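Local coordinates for catechol 2,3-dioxygenase (PDB 3HPY), which probably catalyses the iron-dependent, extradiol ring opening of catechol by oxygen to 2-hydroxy-6-oxohexa-2,4-dienoate, at residues 177-182 with 248-253. Residues are numbered along the deposited sequence; the frame is centred on the assembly and turned at random.
Sequences LVERVL and HGVTRG. With MCT (4-methylcatechol), chain J.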
ATOM      1  N   LEU C 177      24.087   9.301  17.420  1.00 30.22           N
ATOM      2  CA  LEU C 177      23.804   7.883  17.221  1.00 31.29           C
ATOM      3  C   LEU C 177      22.324   7.559  17.301  1.00 31.11           C
ATOM      4  O   LEU C 177      21.673   7.834  18.312  1.00 31.40           O
ATOM      5  CB  LEU C 177      24.532   7.042  18.274  1.00 31.42           C
ATOM      6  CG  LEU C 177      25.404   5.885  17.777  1.00 34.02           C
ATOM      7  CD1 LEU C 177      25.849   5.031  18.958  1.00 32.24           C
ATOM      8  CD2 LEU C 177      24.640   5.052  16.785  1.00 33.69           C
ATOM      9  N   VAL C 178      21.786   6.960  16.243  1.00 30.85           N
ATOM     10  CA  VAL C 178      20.385   6.590  16.261  1.00 28.90           C
ATOM     11  C   VAL C 178      20.331   5.115  16.621  1.00 29.68           C
ATOM     12  O   VAL C 178      19.549   4.703  17.473  1.00 29.35           O
ATOM     13  CB  VAL C 178      19.705   6.822  14.895  1.00 28.50           C
ATOM     14  CG1 VAL C 178      18.246   6.461  14.999  1.00 26.45           C
ATOM     15  CG2 VAL C 178      19.867   8.282  14.460  1.00 24.79           C
ATOM     16  N   GLU C 179      21.179   4.319  15.979  1.00 31.00           N
ATOM     17  CA  GLU C 179      21.222   2.890  16.266  1.00 31.49           C
ATOM     18  C   GLU C 179      22.615   2.295  16.113  1.00 31.98           C
ATOM     19  O   GLU C 179      23.449   2.807  15.357  1.00 30.52           O
ATOM     20  CB  GLU C 179      20.260   2.123  15.357  1.00 32.64           C
ATOM     21  CG  GLU C 179      18.816   2.134  15.794  1.00 31.47           C
ATOM     22  CD  GLU C 179      18.009   1.072  15.065  1.00 32.30           C
ATOM     23  OE1 GLU C 179      18.467  -0.089  15.033  1.00 32.74           O
ATOM     24  OE2 GLU C 179      16.925   1.393  14.530  1.00 30.83           O
ATOM     25  N   ARG C 180      22.858   1.201  16.824  1.00 32.11           N
ATOM     26  CA  ARG C 180      24.147   0.539  16.740  1.00 33.93           C
ATOM     27  C   ARG C 180      24.069  -0.969  16.886  1.00 33.69           C
ATOM     28  O   ARG C 180      23.178  -1.517  17.545  1.00 33.07           O
ATOM     29  CB  ARG C 180      25.101   1.090  17.801  1.00 36.22           C
ATOM     30  CG  ARG C 180      24.668   0.833  19.228  1.00 38.03           C
ATOM     31  CD  ARG C 180      25.475   1.689  20.198  1.00 41.65           C
ATOM     32  NE  ARG C 180      24.768   1.834  21.462  1.00 43.46           N
ATOM     33  CZ  ARG C 180      25.076   2.717  22.405  1.00 45.37           C
ATOM     34  NH1 ARG C 180      26.098   3.553  22.241  1.00 44.46           N
ATOM     35  NH2 ARG C 180      24.344   2.770  23.511  1.00 46.09           N
ATOM     36  N   VAL C 181      25.016  -1.638  16.246  1.00 33.43           N
ATOM     37  CA  VAL C 181      25.099  -3.080  16.325  1.00 35.58           C
ATOM     38  C   VAL C 181      26.268  -3.414  17.252  1.00 36.32           C
ATOM     39  O   VAL C 181      27.421  -3.134  16.926  1.00 33.53           O
ATOM     40  CB  VAL C 181      25.337  -3.689  14.932  1.00 35.58           C
ATOM     41  CG1 VAL C 181      25.647  -5.166  15.057  1.00 35.78           C
ATOM     42  CG2 VAL C 181      24.103  -3.475  14.067  1.00 35.82           C
ATOM     43  N   LEU C 182      25.955  -3.983  18.416  1.00 38.36           N
ATOM     44  CA  LEU C 182      26.974  -4.356  19.395  1.00 41.68           C
ATOM     45  C   LEU C 182      27.748  -5.571  18.913  1.00 44.18           C
ATOM     46  O   LEU C 182      27.159  -6.591  18.556  1.00 44.30           O
ATOM     47  CB  LEU C 182      26.343  -4.686  20.756  1.00 41.26           C
ATOM     48  CG  LEU C 182      25.995  -3.556  21.730  1.00 40.64           C
ATOM     49  CD1 LEU C 182      25.066  -2.561  21.067  1.00 42.64           C
ATOM     50  CD2 LEU C 182      25.345  -4.142  22.968  1.00 40.62           C
ATOM     51  N   HIS C 248      14.399  -4.269   7.390  1.00 35.53           N
ATOM     52  CA  HIS C 248      15.578  -4.295   8.265  1.00 35.79           C
ATOM     53  C   HIS C 248      15.034  -4.126   9.669  1.00 35.52           C
ATOM     54  O   HIS C 248      14.006  -3.460   9.819  1.00 34.24           O
ATOM     55  CB  HIS C 248      16.487  -3.070   8.075  1.00 36.09           C
ATOM     56  CG  HIS C 248      17.425  -2.952   6.861  1.00 37.19           C
ATOM     57  ND1 HIS C 248      17.336  -1.859   6.004  1.00 38.03           N
ATOM     58  CD2 HIS C 248      18.413  -3.745   6.413  1.00 37.53           C
ATOM     59  CE1 HIS C 248      18.268  -2.004   5.083  1.00 38.01           C
ATOM     60  NE2 HIS C 248      18.931  -3.107   5.309  1.00 40.11           N
ATOM     61  N   GLY C 249      15.649  -4.655  10.730  1.00 36.52           N
ATOM     62  CA  GLY C 249      15.126  -4.386  12.071  1.00 36.92           C
ATOM     63  C   GLY C 249      15.641  -2.986  12.372  1.00 37.33           C
ATOM     64  O   GLY C 249      14.934  -2.057  12.790  1.00 36.20           O
ATOM     65  N   VAL C 250      16.938  -2.885  12.129  1.00 37.91           N
ATOM     66  CA  VAL C 250      17.701  -1.668  12.236  1.00 39.04           C
ATOM     67  C   VAL C 250      16.866  -0.720  11.409  1.00 39.40           C
ATOM     68  O   VAL C 250      16.562  -1.021  10.256  1.00 39.41           O
ATOM     69  CB  VAL C 250      19.039  -1.885  11.538  1.00 39.78           C
ATOM     70  CG1 VAL C 250      19.814  -0.594  11.418  1.00 40.77           C
ATOM     71  CG2 VAL C 250      19.806  -2.947  12.275  1.00 39.97           C
ATOM     72  N   THR C 251      16.455   0.386  12.019  1.00 38.14           N
ATOM     73  CA  THR C 251      15.668   1.409  11.345  1.00 38.01           C
ATOM     74  C   THR C 251      14.258   1.026  10.894  1.00 38.31           C
ATOM     75  O   THR C 251      13.481   1.907  10.533  1.00 39.45           O
ATOM     76  CB  THR C 251      16.460   1.984  10.140  1.00 36.71           C
ATOM     77  OG1 THR C 251      16.385   1.094   9.019  1.00 33.95           O
ATOM     78  CG2 THR C 251      17.929   2.156  10.532  1.00 37.54           C
ATOM     79  N   ARG C 252      13.909  -0.257  10.919  1.00 37.49           N
ATOM     80  CA  ARG C 252      12.565  -0.665  10.497  1.00 36.37           C
ATOM     81  C   ARG C 252      12.341  -0.290   9.017  1.00 36.14           C
ATOM     82  O   ARG C 252      11.227  -0.387   8.508  1.00 37.22           O
ATOM     83  CB  ARG C 252      11.484   0.052  11.338  1.00 34.43           C
ATOM     84  CG  ARG C 252      11.607   0.060  12.891  1.00 35.15           C
ATOM     85  CD  ARG C 252      10.471   0.953  13.466  1.00 35.16           C
ATOM     86  NE  ARG C 252      10.300   0.995  14.926  1.00 36.00           N
ATOM     87  CZ  ARG C 252       9.359   1.721  15.538  1.00 36.90           C
ATOM     88  NH1 ARG C 252       8.516   2.458  14.815  1.00 34.82           N
ATOM     89  NH2 ARG C 252       9.250   1.707  16.865  1.00 35.59           N
ATOM     90  N   GLY C 253      13.396   0.145   8.337  1.00 35.74           N
ATOM     91  CA  GLY C 253      13.268   0.545   6.941  1.00 35.52           C
ATOM     92  C   GLY C 253      13.182  -0.578   5.920  1.00 35.30           C
ATOM     93  O   GLY C 253      14.083  -1.412   5.819  1.00 36.63           O
TER
HETATM   94  C1  MCT J 311      20.844  -1.444   7.524  1.00 49.03           C
HETATM   95  C2  MCT J 311      21.525  -1.159   6.329  1.00 49.97           C
HETATM   96  C3  MCT J 311      21.088  -0.080   5.527  1.00 50.26           C
HETATM   97  O3  MCT J 311      21.730   0.191   4.387  1.00 51.71           O
HETATM   98  C4  MCT J 311      19.979   0.719   5.919  1.00 50.26           C
HETATM   99  O4  MCT J 311      19.576   1.754   5.129  1.00 50.24           O
HETATM  100  C5  MCT J 311      19.293   0.431   7.130  1.00 49.97           C
HETATM  101  C6  MCT J 311      19.737  -0.654   7.928  1.00 50.08           C
HETATM  102  C   MCT J 311      21.295  -2.587   8.378  1.00 50.11           C
HETATM  103  O   HOH W   1      15.082  -0.568  15.212  1.00 41.65           O
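The carboxylate of E179 meets the backbone of V250 and T251 with one of its faces. T251 N donates to E179 OE2 from above the carboxylate plane, 38° out of it, at 2.7 Å. At the OE1 end, E179 OE1 rests 3.3 Å from V250 CA. The other flat group is the H248 ring. One of its faces is covered by the 4-methylcatechol ring, with C6 3.3 Å above the plane and over its centre. At its edge, H248 NE2 is hydrogen-bonded to Y257 OH. The loop that donates, G249 to R252, is a type II beta turn in the iron-binding half of a vicinal oxygen chelate (glyoxalase-like) fold. It is closed by R252 N to G249 O. E179 sits with V178 in a classic beta bulge on strand 176-182, opposite W193. Its chain is extended beyond CG (chi2 -165°), which carries the carboxylate across to the turn. OE2 is also hydrogen-bonded to Y273 OH, and a water bridges E179 OE2 to G249 O. This buried acid therefore ties the edge of the substrate pocket to the sheet. V250 and T251 line that pocket beside H248, and the T251 side chain is about 7 Å from the iron ion, which H154, H216 and E267 bind. The single methyl V250 CG1 touches both partners: it lies 3.5 Å from C6 of 4-methylcatechol and 3.9 Å from E179 OE1.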